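Long-range contacts in structure-specific endonuclease subunit SLX1 (Candida glabrata, PDB 4XLG), which probably acts as the catalytic subunit of the SLX1-SLX4 endonuclease, nicking branched DNA near junctions during DNA repair and recombination: residues 8-13 against 63-68; 13-18 against 25-30; 32-37 against 189-194; 39-44 against 58-63; 80-85 against 111-116. The protein carries 1 engineered substitution. All blocks are in the same frame, centred on the assembly; numbering follows the deposited sequence.

Contact 1 (8-13 against 63-68); sequences PDFYGC and VAIVYG
Cys-13 and Val-66 form an antiparallel hydrogen-bonded pair where the start of strand 12-18 runs beside the end of strand 60-67, in the buried part of the five-stranded sheet. Cys-13 N donates to Val-66 O at 2.8 Å, and Val-66 N donates back to Cys-13 O at 2.9 Å. Gly-12 opens the GIY element of the GIY-YIG fold, here Gly-12, Cys-13 and Tyr-14; its CA makes a CA-H...O contact of 3.1 Å with Val-66 O. Just ahead of the strand, water 1 accepts from both Tyr-11 N and Gly-68 N and so bridges the separating backbones. With CG anti to its backbone N (chi1 -173°), Phe-10 turns its ring to the strand 60-67 side, where Phe-10 CE2 lies over one face of Tyr-67, 3.6 Å from Tyr-67 CD2. The planes are 22° apart but slid, so the rings barely overlap. At the Phe-10 ring edge, CE1 meets Ile-65 CD1 tip to tip at 3.8 Å, while Tyr-194 of helix 176-213 packs edge-to-face with Phe-10.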
# COMPACT_ATOMS: atom_id res chain seq x y z
N PRO B 8 4.94 -2.93 6.03
CA PRO B 8 4.79 -4.41 6.05
C PRO B 8 5.43 -5.06 4.87
O PRO B 8 5.40 -4.53 3.74
CB PRO B 8 3.26 -4.65 5.95
CG PRO B 8 2.68 -3.36 6.59
CD PRO B 8 3.64 -2.22 6.13
N ASP B 9 6.03 -6.23 5.13
CA ASP B 9 6.50 -7.06 4.02
C ASP B 9 5.36 -7.38 3.08
O ASP B 9 5.55 -7.42 1.87
CB ASP B 9 7.12 -8.38 4.57
CG ASP B 9 8.29 -8.11 5.51
OD1 ASP B 9 8.98 -7.04 5.40
OD2 ASP B 9 8.52 -8.91 6.42
N PHE B 10 4.21 -7.71 3.64
CA PHE B 10 3.01 -7.94 2.86
C PHE B 10 1.80 -7.54 3.67
O PHE B 10 1.68 -7.92 4.82
CB PHE B 10 2.89 -9.45 2.48
CG PHE B 10 1.72 -9.72 1.52
CD1 PHE B 10 0.41 -9.90 1.98
CD2 PHE B 10 1.97 -9.69 0.16
CE1 PHE B 10 -0.69 -10.09 1.05
CE2 PHE B 10 0.90 -9.91 -0.79
CZ PHE B 10 -0.42 -10.11 -0.33
N TYR B 11 0.90 -6.75 3.08
CA TYR B 11 -0.36 -6.52 3.79
C TYR B 11 -1.35 -6.31 2.65
O TYR B 11 -1.13 -5.44 1.78
CB TYR B 11 -0.30 -5.29 4.75
CG TYR B 11 -1.11 -5.56 6.02
CD1 TYR B 11 -2.55 -5.63 5.96
CD2 TYR B 11 -0.47 -5.85 7.21
CE1 TYR B 11 -3.28 -5.95 7.13
CE2 TYR B 11 -1.18 -6.15 8.36
CZ TYR B 11 -2.58 -6.22 8.29
OH TYR B 11 -3.26 -6.53 9.45
N GLY B 12 -2.45 -7.08 2.65
CA GLY B 12 -3.32 -7.01 1.49
C GLY B 12 -4.77 -7.00 1.94
O GLY B 12 -5.12 -7.52 3.01
N CYS B 13 -5.61 -6.40 1.10
CA CYS B 13 -7.07 -6.43 1.27
C CYS B 13 -7.63 -7.36 0.20
O CYS B 13 -7.45 -7.09 -0.98
CB CYS B 13 -7.71 -5.06 1.06
SG CYS B 13 -7.39 -3.87 2.35
N VAL B 63 -10.47 -14.37 -4.85
CA VAL B 63 -10.41 -14.05 -6.27
C VAL B 63 -9.49 -12.88 -6.61
O VAL B 63 -9.03 -12.75 -7.77
CB VAL B 63 -11.85 -13.77 -6.85
CG1 VAL B 63 -12.70 -15.09 -6.75
CG2 VAL B 63 -12.59 -12.60 -6.15
N ALA B 64 -9.25 -12.01 -5.63
CA ALA B 64 -8.41 -10.82 -5.87
C ALA B 64 -7.81 -10.36 -4.56
O ALA B 64 -8.39 -10.59 -3.49
CB ALA B 64 -9.21 -9.66 -6.51
N ILE B 65 -6.67 -9.69 -4.65
CA ILE B 65 -6.14 -9.07 -3.44
C ILE B 65 -5.41 -7.78 -3.89
O ILE B 65 -4.77 -7.76 -4.95
CB ILE B 65 -5.21 -10.03 -2.63
CG1 ILE B 65 -4.83 -9.39 -1.26
CG2 ILE B 65 -3.93 -10.45 -3.46
CD1 ILE B 65 -4.21 -10.54 -0.33
N VAL B 66 -5.58 -6.72 -3.11
CA VAL B 66 -4.89 -5.45 -3.33
C VAL B 66 -3.81 -5.42 -2.28
O VAL B 66 -4.13 -5.56 -1.09
CB VAL B 66 -5.84 -4.26 -3.15
CG1 VAL B 66 -5.10 -2.86 -3.26
CG2 VAL B 66 -7.03 -4.35 -4.19
N TYR B 67 -2.55 -5.25 -2.68
CA TYR B 67 -1.51 -5.26 -1.65
C TYR B 67 -0.50 -4.14 -1.96
O TYR B 67 -0.69 -3.36 -2.91
CB TYR B 67 -0.84 -6.65 -1.54
CG TYR B 67 -0.06 -7.10 -2.77
CD1 TYR B 67 -0.70 -7.64 -3.89
CD2 TYR B 67 1.35 -7.00 -2.78
CE1 TYR B 67 0.02 -8.06 -5.01
CE2 TYR B 67 2.08 -7.43 -3.91
CZ TYR B 67 1.40 -7.97 -5.01
OH TYR B 67 2.12 -8.37 -6.11
N GLY B 68 0.50 -4.02 -1.12
CA GLY B 68 1.46 -2.90 -1.24
C GLY B 68 1.18 -1.79 -0.24
O GLY B 68 1.76 -0.69 -0.35
O HOH W 1 2.09 -5.54 0.68

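Contact 2 (13-18 against 25-30); sequences CYLLQS and FYIGST
Tyr-14 holds CG between its backbone N and carbonyl carbon (chi1 54°), and its ring lies against Gly-28 of the partner strand. Gly-28 C sits above one face toward the rim, 3.3 Å from Tyr-14 CE2, and Gly-28 CA makes a CH-pi contact 3.9 Å from the ring centroid. The Tyr-14 hydroxyl is hydrogen-bonded to His-40 NE2 and Arg-36 NH2 of helix 33-41. On the other face of the sheet, Gln-17 and Phe-25 lie side by side and point the same way, Gln-17 CG 3.5 Å from Phe-25 CE1 and the amide plane 29° from the ring; Gln-17 NE2 bonds to Arg-22 O. Next to them Leu-15 CD1 meets Ile-27 CG1 at 3.7 Å, with Trp-82 packed on both residues. Two reciprocal backbone pairs, Tyr-14 with Gly-28 and Leu-16 with Tyr-26, zip the strands together. This antiparallel hairpin is the hallmark of the GIY-YIG nuclease domain: the GIY element (Gly-12 to Tyr-14) and the YIG element (Tyr-26 to Gly-28) lie on its two strands, meeting at the Tyr-14/Gly-28 pair.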
# COMPACT_ATOMS: atom_id res chain seq x y z
N CYS B 13 -5.61 -6.40 1.10
CA CYS B 13 -7.07 -6.43 1.27
C CYS B 13 -7.63 -7.36 0.20
O CYS B 13 -7.45 -7.09 -0.98
CB CYS B 13 -7.71 -5.06 1.06
SG CYS B 13 -7.39 -3.87 2.35
N TYR B 14 -8.34 -8.40 0.63
CA TYR B 14 -8.75 -9.48 -0.28
C TYR B 14 -10.23 -9.53 -0.44
O TYR B 14 -11.02 -9.11 0.42
CB TYR B 14 -8.25 -10.86 0.21
CG TYR B 14 -8.67 -11.18 1.67
CD1 TYR B 14 -9.89 -11.82 1.96
CD2 TYR B 14 -7.83 -10.81 2.77
CE1 TYR B 14 -10.27 -12.11 3.27
CE2 TYR B 14 -8.18 -11.13 4.10
CZ TYR B 14 -9.43 -11.78 4.32
OH TYR B 14 -9.80 -12.06 5.59
N LEU B 15 -10.62 -10.07 -1.61
CA LEU B 15 -12.03 -10.35 -1.89
C LEU B 15 -12.20 -11.87 -2.05
O LEU B 15 -11.48 -12.49 -2.86
CB LEU B 15 -12.46 -9.62 -3.17
CG LEU B 15 -13.89 -9.94 -3.66
CD1 LEU B 15 -14.95 -9.47 -2.64
CD2 LEU B 15 -14.12 -9.33 -5.07
N LEU B 16 -13.11 -12.44 -1.27
CA LEU B 16 -13.43 -13.88 -1.38
C LEU B 16 -14.77 -13.98 -2.06
O LEU B 16 -15.63 -13.14 -1.88
CB LEU B 16 -13.56 -14.55 -0.00
CG LEU B 16 -12.41 -14.34 0.99
CD1 LEU B 16 -12.78 -15.16 2.31
CD2 LEU B 16 -11.06 -14.79 0.33
N GLN B 17 -14.92 -15.04 -2.85
CA GLN B 17 -16.20 -15.40 -3.43
C GLN B 17 -16.45 -16.85 -3.09
O GLN B 17 -15.62 -17.70 -3.38
CB GLN B 17 -16.16 -15.19 -4.94
CG GLN B 17 -17.56 -15.55 -5.61
CD GLN B 17 -17.53 -15.31 -7.14
OE1 GLN B 17 -16.46 -15.08 -7.73
NE2 GLN B 17 -18.69 -15.37 -7.74
N SER B 18 -17.59 -17.16 -2.48
CA SER B 18 -17.86 -18.57 -2.14
C SER B 18 -17.85 -19.43 -3.41
O SER B 18 -18.42 -19.06 -4.48
CB SER B 18 -19.22 -18.66 -1.41
OG SER B 18 -19.59 -20.05 -1.27
N PHE B 25 -19.89 -13.04 -0.94
CA PHE B 25 -18.53 -12.44 -0.94
C PHE B 25 -18.10 -12.07 0.46
O PHE B 25 -18.96 -11.90 1.37
CB PHE B 25 -18.56 -11.14 -1.82
CG PHE B 25 -18.92 -11.42 -3.26
CD1 PHE B 25 -17.92 -11.83 -4.14
CD2 PHE B 25 -20.23 -11.31 -3.72
CE1 PHE B 25 -18.21 -12.15 -5.48
CE2 PHE B 25 -20.54 -11.63 -5.08
CZ PHE B 25 -19.53 -12.05 -5.94
N TYR B 26 -16.80 -11.85 0.61
CA TYR B 26 -16.26 -11.45 1.90
C TYR B 26 -15.08 -10.57 1.63
O TYR B 26 -14.26 -10.92 0.77
CB TYR B 26 -15.83 -12.68 2.70
CG TYR B 26 -15.40 -12.32 4.11
CD1 TYR B 26 -14.09 -11.98 4.38
CD2 TYR B 26 -16.29 -12.38 5.16
CE1 TYR B 26 -13.68 -11.62 5.67
CE2 TYR B 26 -15.89 -12.04 6.46
CZ TYR B 26 -14.57 -11.70 6.69
OH TYR B 26 -14.16 -11.37 7.94
N ILE B 27 -14.96 -9.48 2.38
CA ILE B 27 -13.75 -8.65 2.22
C ILE B 27 -12.98 -8.57 3.54
O ILE B 27 -13.61 -8.32 4.60
CB ILE B 27 -14.16 -7.21 1.80
CG1 ILE B 27 -14.69 -7.25 0.35
CG2 ILE B 27 -12.93 -6.19 1.89
CD1 ILE B 27 -15.52 -5.95 0.01
N GLY B 28 -11.65 -8.75 3.51
CA GLY B 28 -10.91 -8.55 4.77
C GLY B 28 -9.50 -8.09 4.45
O GLY B 28 -9.20 -7.77 3.30
N SER B 29 -8.64 -8.00 5.47
CA SER B 29 -7.26 -7.58 5.22
C SER B 29 -6.37 -8.45 6.07
O SER B 29 -6.79 -8.94 7.13
CB SER B 29 -7.04 -6.08 5.55
OG SER B 29 -7.37 -5.78 6.89
N THR B 30 -5.14 -8.64 5.60
CA THR B 30 -4.24 -9.59 6.29
C THR B 30 -2.77 -9.40 5.91
O THR B 30 -2.48 -9.07 4.77
CB THR B 30 -4.63 -11.10 5.96
OG1 THR B 30 -3.81 -12.00 6.71
CG2 THR B 30 -4.52 -11.40 4.44

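Contact 3 (32-37 against 189-194); sequences NPVRRL and LVQNLY
Tyr-194 reaches from helix 176-213 across the start of helix 33-41, and with CG anti to its backbone N (chi1 -180°) its ring is carried out to Asn-32 and Pro-33. Tyr-194 CB is the same distance, 4.1 Å, from Pro-33 CG and Val-34 CG2. Further out, CD1 and CE1 meet Pro-33 CD, which sits over one face toward the rim in a CH-pi contact, 3.7 Å from the ring centroid. On the other branch CD2 touches Val-34 CG2, and Tyr-194 CE2 comes to 3.3 Å from Asn-32 OD1. At the tip, Tyr-194 OH lies 3.3 Å from Asn-32 CB. The Asn-32 and Tyr-194 side chains cross at about a right angle, with the amide and ring planes 31° apart; Asn-32 is the N-cap of helix 33-41. Asn-32 OD1 accepts from Arg-35 N at 3.0 Å, the donor standing above the carbonyl plane but the N-H aimed straight, and more weakly from Val-34 N. Behind this cap the two helix segments run antiparallel, their directions 154° apart, and their packing joins a helix of the nuclease domain to the long helix that leads along the chain to the predicted SLX1-type zinc finger. Val-34 sets CG2 3.5 Å from Gln-191 CA and CG1 beside Gln-191 NE2, while Gln-191 OE1 is bonded to Ser-195 OG. Val-190 CG1 touches both Pro-33 CB and Val-34 CG2, and Val-190 CG2 meets Leu-37 CD2 at 4.1 Å.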
# COMPACT_ATOMS: atom_id res chain seq x y z
N ASN B 32 -0.97 -12.19 5.93
CA ASN B 32 -0.66 -13.54 5.46
C ASN B 32 -1.96 -14.12 4.88
O ASN B 32 -2.75 -14.70 5.62
CB ASN B 32 -0.11 -14.44 6.57
CG ASN B 32 0.26 -15.83 6.07
OD1 ASN B 32 -0.22 -16.29 5.03
ND2 ASN B 32 1.09 -16.52 6.84
N PRO B 33 -2.11 -14.00 3.58
CA PRO B 33 -3.37 -14.42 2.94
C PRO B 33 -3.51 -15.94 2.89
O PRO B 33 -4.67 -16.42 2.78
CB PRO B 33 -3.29 -13.80 1.53
CG PRO B 33 -1.75 -13.80 1.23
CD PRO B 33 -1.15 -13.42 2.62
N VAL B 34 -2.40 -16.70 2.94
CA VAL B 34 -2.51 -18.15 2.90
C VAL B 34 -3.12 -18.66 4.22
O VAL B 34 -4.11 -19.42 4.24
CB VAL B 34 -1.10 -18.82 2.66
CG1 VAL B 34 -1.32 -20.35 2.64
CG2 VAL B 34 -0.52 -18.28 1.30
N ARG B 35 -2.50 -18.22 5.35
CA ARG B 35 -2.98 -18.59 6.66
C ARG B 35 -4.45 -18.11 6.83
O ARG B 35 -5.33 -18.84 7.35
CB ARG B 35 -2.09 -17.96 7.72
CG ARG B 35 -2.51 -18.35 9.13
CD ARG B 35 -1.39 -17.89 10.11
NE ARG B 35 -1.79 -18.47 11.38
CZ ARG B 35 -2.63 -17.85 12.21
NH1 ARG B 35 -3.00 -18.43 13.35
NH2 ARG B 35 -3.03 -16.61 11.89
N ARG B 36 -4.69 -16.89 6.35
CA ARG B 36 -6.06 -16.31 6.50
C ARG B 36 -7.08 -17.12 5.73
O ARG B 36 -8.18 -17.39 6.22
CB ARG B 36 -6.09 -14.88 6.03
CG ARG B 36 -7.52 -14.21 6.09
CD ARG B 36 -8.09 -14.21 7.51
NE ARG B 36 -7.22 -13.46 8.41
CZ ARG B 36 -7.15 -12.14 8.43
NH1 ARG B 36 -6.26 -11.55 9.24
NH2 ARG B 36 -8.00 -11.38 7.72
N LEU B 37 -6.75 -17.48 4.49
CA LEU B 37 -7.69 -18.28 3.73
C LEU B 37 -7.92 -19.65 4.39
O LEU B 37 -9.06 -20.13 4.44
CB LEU B 37 -7.18 -18.41 2.28
CG LEU B 37 -8.12 -19.10 1.28
CD1 LEU B 37 -9.51 -18.40 1.25
CD2 LEU B 37 -7.39 -19.01 -0.10
N LEU B 189 -2.34 -20.88 -5.91
CA LEU B 189 -2.10 -19.55 -6.52
C LEU B 189 -1.80 -18.47 -5.47
O LEU B 189 -0.95 -17.58 -5.68
CB LEU B 189 -3.33 -19.09 -7.35
CG LEU B 189 -3.64 -20.04 -8.50
CD1 LEU B 189 -4.97 -19.52 -9.22
CD2 LEU B 189 -2.55 -20.09 -9.53
N VAL B 190 -2.54 -18.52 -4.35
CA VAL B 190 -2.38 -17.52 -3.29
C VAL B 190 -0.98 -17.76 -2.65
O VAL B 190 -0.22 -16.79 -2.40
CB VAL B 190 -3.49 -17.62 -2.21
CG1 VAL B 190 -3.19 -16.68 -0.98
CG2 VAL B 190 -4.88 -17.23 -2.81
N GLN B 191 -0.66 -19.02 -2.40
CA GLN B 191 0.70 -19.36 -1.85
C GLN B 191 1.78 -18.84 -2.77
O GLN B 191 2.78 -18.22 -2.31
CB GLN B 191 0.82 -20.89 -1.67
CG GLN B 191 2.19 -21.30 -1.05
CD GLN B 191 2.21 -20.94 0.45
OE1 GLN B 191 2.88 -19.96 0.88
NE2 GLN B 191 1.56 -21.76 1.24
N ASN B 192 1.63 -19.09 -4.07
CA ASN B 192 2.69 -18.69 -4.99
C ASN B 192 2.94 -17.20 -4.97
O ASN B 192 4.12 -16.77 -4.87
CB ASN B 192 2.36 -19.14 -6.42
CG ASN B 192 2.50 -20.64 -6.58
OD1 ASN B 192 3.04 -21.33 -5.70
ND2 ASN B 192 1.96 -21.18 -7.70
N LEU B 193 1.86 -16.40 -5.03
CA LEU B 193 2.00 -14.94 -5.02
C LEU B 193 2.66 -14.49 -3.70
O LEU B 193 3.60 -13.69 -3.72
CB LEU B 193 0.64 -14.24 -5.17
CG LEU B 193 0.73 -12.69 -5.01
CD1 LEU B 193 1.48 -12.04 -6.20
CD2 LEU B 193 -0.61 -12.05 -4.82
N TYR B 194 2.17 -15.01 -2.57
CA TYR B 194 2.65 -14.55 -1.27
C TYR B 194 4.14 -14.92 -1.05
O TYR B 194 4.96 -14.07 -0.68
CB TYR B 194 1.81 -15.19 -0.18
CG TYR B 194 2.16 -14.82 1.23
CD1 TYR B 194 2.20 -13.47 1.64
CD2 TYR B 194 2.33 -15.81 2.20
CE1 TYR B 194 2.45 -13.12 2.95
CE2 TYR B 194 2.59 -15.46 3.54
CZ TYR B 194 2.62 -14.11 3.89
OH TYR B 194 2.81 -13.80 5.19

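Contact 4 (39-44 against 58-63); sequences QHNGSL and RPWEMV
His-40 O, in the last turn of helix 33-41, is gripped by Arg-58 NE and a water. The arginine bond is weak, 2.9 Å from NE to His-40 O and bent to 126°, and it is made by a chain extended from CG to NE. Water 3 donates to His-40 O and accepts from Trp-60 NE1, tying the indole edge to the helix end. A second water bridges Arg-58 NH2 to Gln-39 O. Next along, the Asn-41 amide pairs with the backbone of Trp-60: Trp-60 N donates to Asn-41 OD1 at 2.7 Å in an almost straight bond of 177°, and Asn-41 ND2 returns a weak one of 3.3 Å to Trp-60 O. The Asn-41 amide plane is turned 16° from that of the indole, with Asn-41 OD1 3.3 Å from Trp-60 CD1. Pro-59, preceded by a cis peptide, brings its CA near Asn-41 OD1. The contact fastens the end of helix 33-41 to the start of strand 60-67, with Leu-16 of strand 12-18 touching His-40 and Trp-60, and Asn-183 of helix 176-213 against Asn-41 and Pro-59.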
# COMPACT_ATOMS: atom_id res chain seq x y z
N GLN B 39 -7.96 -20.18 7.60
CA GLN B 39 -8.84 -19.86 8.76
C GLN B 39 -10.29 -19.68 8.26
O GLN B 39 -11.24 -20.15 8.87
CB GLN B 39 -8.37 -18.61 9.47
CG GLN B 39 -7.08 -18.89 10.31
CD GLN B 39 -6.58 -17.59 10.92
OE1 GLN B 39 -6.31 -16.62 10.21
NE2 GLN B 39 -6.55 -17.54 12.24
N HIS B 40 -10.44 -18.98 7.15
CA HIS B 40 -11.81 -18.80 6.61
C HIS B 40 -12.42 -20.13 6.16
O HIS B 40 -13.66 -20.35 6.27
CB HIS B 40 -11.84 -17.82 5.40
CG HIS B 40 -11.69 -16.38 5.79
ND1 HIS B 40 -12.54 -15.75 6.69
CD2 HIS B 40 -10.86 -15.42 5.34
CE1 HIS B 40 -12.20 -14.49 6.81
NE2 HIS B 40 -11.21 -14.25 5.97
N ASN B 41 -11.60 -21.03 5.61
CA ASN B 41 -12.11 -22.27 5.06
C ASN B 41 -12.18 -23.42 6.01
O ASN B 41 -12.86 -24.41 5.79
CB ASN B 41 -11.27 -22.67 3.84
CG ASN B 41 -11.64 -21.79 2.64
OD1 ASN B 41 -12.75 -21.22 2.63
ND2 ASN B 41 -10.74 -21.67 1.66
N GLY B 42 -11.51 -23.29 7.12
CA GLY B 42 -11.50 -24.38 8.07
C GLY B 42 -12.10 -23.77 9.30
O GLY B 42 -13.27 -23.47 9.33
N SER B 43 -11.28 -23.52 10.29
CA SER B 43 -11.74 -22.65 11.40
C SER B 43 -10.63 -21.70 11.88
O SER B 43 -9.44 -21.87 11.54
CB SER B 43 -12.23 -23.50 12.57
OG SER B 43 -11.14 -24.27 13.03
N LEU B 44 -11.01 -20.70 12.68
CA LEU B 44 -10.06 -19.65 13.10
C LEU B 44 -8.86 -20.17 13.93
O LEU B 44 -7.69 -19.66 13.84
CB LEU B 44 -10.84 -18.61 13.91
CG LEU B 44 -12.06 -18.04 13.19
CD1 LEU B 44 -12.78 -17.03 14.04
CD2 LEU B 44 -11.50 -17.39 11.92
N ARG B 58 -18.43 -22.09 2.83
CA ARG B 58 -17.07 -22.64 2.64
C ARG B 58 -17.06 -23.87 1.70
O ARG B 58 -17.99 -24.69 1.71
CB ARG B 58 -16.52 -23.06 4.01
CG ARG B 58 -16.41 -21.91 4.99
CD ARG B 58 -16.17 -22.61 6.34
NE ARG B 58 -15.94 -21.67 7.40
CZ ARG B 58 -16.91 -21.11 8.13
NH1 ARG B 58 -18.19 -21.36 7.85
NH2 ARG B 58 -16.58 -20.31 9.13
N PRO B 59 -16.00 -24.03 0.92
CA PRO B 59 -14.83 -23.14 0.89
C PRO B 59 -15.01 -21.89 0.04
O PRO B 59 -15.78 -21.89 -0.96
CB PRO B 59 -13.72 -24.02 0.23
CG PRO B 59 -14.51 -25.02 -0.64
CD PRO B 59 -15.83 -25.27 0.11
N TRP B 60 -14.23 -20.89 0.38
CA TRP B 60 -14.15 -19.64 -0.35
C TRP B 60 -13.03 -19.71 -1.36
O TRP B 60 -11.97 -20.27 -1.08
CB TRP B 60 -13.82 -18.49 0.63
CG TRP B 60 -14.82 -18.21 1.67
CD1 TRP B 60 -14.82 -18.68 2.97
CD2 TRP B 60 -15.92 -17.31 1.57
NE1 TRP B 60 -15.88 -18.12 3.67
CE2 TRP B 60 -16.55 -17.26 2.83
CE3 TRP B 60 -16.42 -16.52 0.52
CZ2 TRP B 60 -17.66 -16.45 3.09
CZ3 TRP B 60 -17.54 -15.70 0.77
CH2 TRP B 60 -18.15 -15.67 2.04
N GLU B 61 -13.20 -19.03 -2.49
CA GLU B 61 -12.08 -18.77 -3.43
C GLU B 61 -11.58 -17.34 -3.20
O GLU B 61 -12.39 -16.42 -3.15
CB GLU B 61 -12.59 -18.89 -4.91
CG GLU B 61 -11.48 -18.58 -5.95
CD GLU B 61 -12.04 -18.46 -7.37
OE1 GLU B 61 -13.28 -18.42 -7.55
OE2 GLU B 61 -11.21 -18.40 -8.32
N MET B 62 -10.26 -17.15 -3.00
CA MET B 62 -9.77 -15.76 -2.95
C MET B 62 -9.62 -15.30 -4.40
O MET B 62 -8.75 -15.77 -5.10
CB MET B 62 -8.44 -15.68 -2.18
CG MET B 62 -7.96 -14.19 -2.07
SD MET B 62 -6.45 -14.08 -1.06
CE MET B 62 -7.11 -14.49 0.55
N VAL B 63 -10.47 -14.37 -4.85
CA VAL B 63 -10.41 -14.05 -6.27
C VAL B 63 -9.49 -12.88 -6.61
O VAL B 63 -9.03 -12.75 -7.77
CB VAL B 63 -11.85 -13.77 -6.85
CG1 VAL B 63 -12.70 -15.09 -6.75
CG2 VAL B 63 -12.59 -12.60 -6.15
O HOH W 2 -13.78 -19.75 9.83
O HOH W 3 -15.65 -18.51 6.54

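Contact 5 (80-85 against 111-116); sequences HAWQHG and LAMITS
Trp-82 lies side by side with Ile-114, pointing the same way, and slides past Met-113 in the opposite direction. This is helix-helix packing on one face of the GIY-YIG sheet, between helix 72-84 and helix 107-118, whose segments pass 9.6 Å apart with their directions at 135°. CG anti to the backbone N (chi1 -173°) sends the Trp-82 indole alongside Ile-114. Ile-114 CG1 sits above the ring plane toward the rim, 3.5 Å from Trp-82 CZ2, and Ile-114 CD1 follows at 3.6 Å from the same carbon. Toward the five-membered end, Trp-82 CD1 meets Met-113 CB at 3.6 Å. The indole nitrogen is satisfied by Lys-110 O, one turn before Ile-114, and the ring also touches Cys-13 and Leu-15, so Trp-82 packs between helix 107-118 and strand 12-18. No hydrogen bond joins the two segments. The Met-113 chain, bent at chi2 and chi3, turns instead to the backbone at the end of helix 72-84: CE lies 3.6 Å from Ala-81 O, and SD rests 3.5 Å from Gly-85 C.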
# COMPACT_ATOMS: atom_id res chain seq x y z
N HIS B 80 -12.17 -0.93 5.03
CA HIS B 80 -13.43 -0.40 5.52
C HIS B 80 -14.14 0.42 4.46
O HIS B 80 -15.36 0.39 4.37
CB HIS B 80 -13.17 0.42 6.81
CG HIS B 80 -12.68 -0.44 7.94
ND1 HIS B 80 -11.93 0.05 8.99
CD2 HIS B 80 -12.82 -1.77 8.16
CE1 HIS B 80 -11.64 -0.94 9.81
NE2 HIS B 80 -12.17 -2.05 9.34
N ALA B 81 -13.37 1.16 3.65
CA ALA B 81 -13.99 1.97 2.59
C ALA B 81 -14.65 1.03 1.54
O ALA B 81 -15.76 1.29 1.03
CB ALA B 81 -12.93 2.85 1.95
N TRP B 82 -13.92 -0.03 1.22
CA TRP B 82 -14.36 -1.01 0.22
C TRP B 82 -15.67 -1.67 0.72
O TRP B 82 -16.66 -1.78 -0.04
CB TRP B 82 -13.23 -2.02 0.01
CG TRP B 82 -13.46 -3.01 -1.14
CD1 TRP B 82 -14.50 -3.01 -2.05
CD2 TRP B 82 -12.57 -4.04 -1.52
NE1 TRP B 82 -14.29 -4.05 -2.96
CE2 TRP B 82 -13.12 -4.68 -2.66
CE3 TRP B 82 -11.35 -4.51 -0.98
CZ2 TRP B 82 -12.51 -5.79 -3.25
CZ3 TRP B 82 -10.73 -5.59 -1.60
CH2 TRP B 82 -11.32 -6.21 -2.73
N GLN B 83 -15.70 -2.07 1.98
CA GLN B 83 -16.94 -2.62 2.57
C GLN B 83 -18.07 -1.63 2.68
O GLN B 83 -19.22 -2.03 2.56
CB GLN B 83 -16.67 -3.19 3.97
CG GLN B 83 -15.71 -4.40 3.91
CD GLN B 83 -15.28 -4.88 5.30
OE1 GLN B 83 -14.84 -4.08 6.15
NE2 GLN B 83 -15.47 -6.17 5.55
N HIS B 84 -17.79 -0.36 2.91
CA HIS B 84 -18.87 0.59 3.14
C HIS B 84 -19.48 0.94 1.80
O HIS B 84 -20.69 1.19 1.71
CB HIS B 84 -18.39 1.87 3.84
N GLY B 85 -18.67 0.93 0.75
CA GLY B 85 -19.16 1.05 -0.61
C GLY B 85 -19.21 2.48 -1.07
O GLY B 85 -18.86 3.36 -0.32
N LEU B 111 -16.04 -4.93 -7.60
CA LEU B 111 -14.83 -4.64 -8.37
C LEU B 111 -14.73 -3.14 -8.77
O LEU B 111 -13.65 -2.56 -8.79
CB LEU B 111 -14.80 -5.51 -9.64
CG LEU B 111 -14.76 -7.01 -9.37
CD1 LEU B 111 -14.86 -7.81 -10.75
CD2 LEU B 111 -13.47 -7.33 -8.62
N ALA B 112 -15.86 -2.52 -9.10
CA ALA B 112 -15.85 -1.07 -9.34
C ALA B 112 -15.35 -0.29 -8.13
O ALA B 112 -14.69 0.74 -8.29
CB ALA B 112 -17.26 -0.59 -9.72
N MET B 113 -15.70 -0.75 -6.93
CA MET B 113 -15.24 -0.06 -5.71
C MET B 113 -13.72 -0.07 -5.65
O MET B 113 -13.10 0.89 -5.15
CB MET B 113 -15.81 -0.71 -4.43
CG MET B 113 -17.23 -0.23 -4.08
SD MET B 113 -17.20 1.57 -3.79
CE MET B 113 -15.93 1.77 -2.54
N ILE B 114 -13.09 -1.15 -6.14
CA ILE B 114 -11.62 -1.17 -6.13
C ILE B 114 -11.08 -0.01 -6.96
O ILE B 114 -10.21 0.74 -6.54
CB ILE B 114 -11.03 -2.47 -6.72
CG1 ILE B 114 -11.54 -3.66 -5.91
CG2 ILE B 114 -9.45 -2.39 -6.68
CD1 ILE B 114 -11.19 -5.07 -6.52
N THR B 115 -11.58 0.11 -8.17
CA THR B 115 -11.08 1.18 -9.03
C THR B 115 -11.34 2.55 -8.43
O THR B 115 -10.45 3.40 -8.43
CB THR B 115 -11.72 1.11 -10.43
OG1 THR B 115 -11.54 -0.23 -10.92
CG2 THR B 115 -11.03 2.12 -11.37
N SER B 116 -12.54 2.76 -7.89
CA SER B 116 -12.85 4.04 -7.27
C SER B 116 -11.87 4.41 -6.17
O SER B 116 -11.46 5.57 -6.05
CB SER B 116 -14.27 4.04 -6.72
OG SER B 116 -15.15 3.90 -7.82

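How the contacts relate
From the N terminus, contact 1 opens first and closes when strand 60-67 returns beside strand 12-18. Within that loop lie two smaller ones in series: contact 2, the hairpin that adds strand 25-30 to the sheet, and contact 4, which ties the end of helix 33-41 to strand 60-67. Contact 3 opens inside the loop of contact 1 but closes far beyond it, on helix 176-213, so these two cross; contact 4 is nested in contact 3 as well. Contact 5 follows contact 1 in series, also inside contact 3, and joins helices 72-84 and 107-118 on one face of the sheet. Contacts 3 and 5 do not touch, their centres about 22 Å apart.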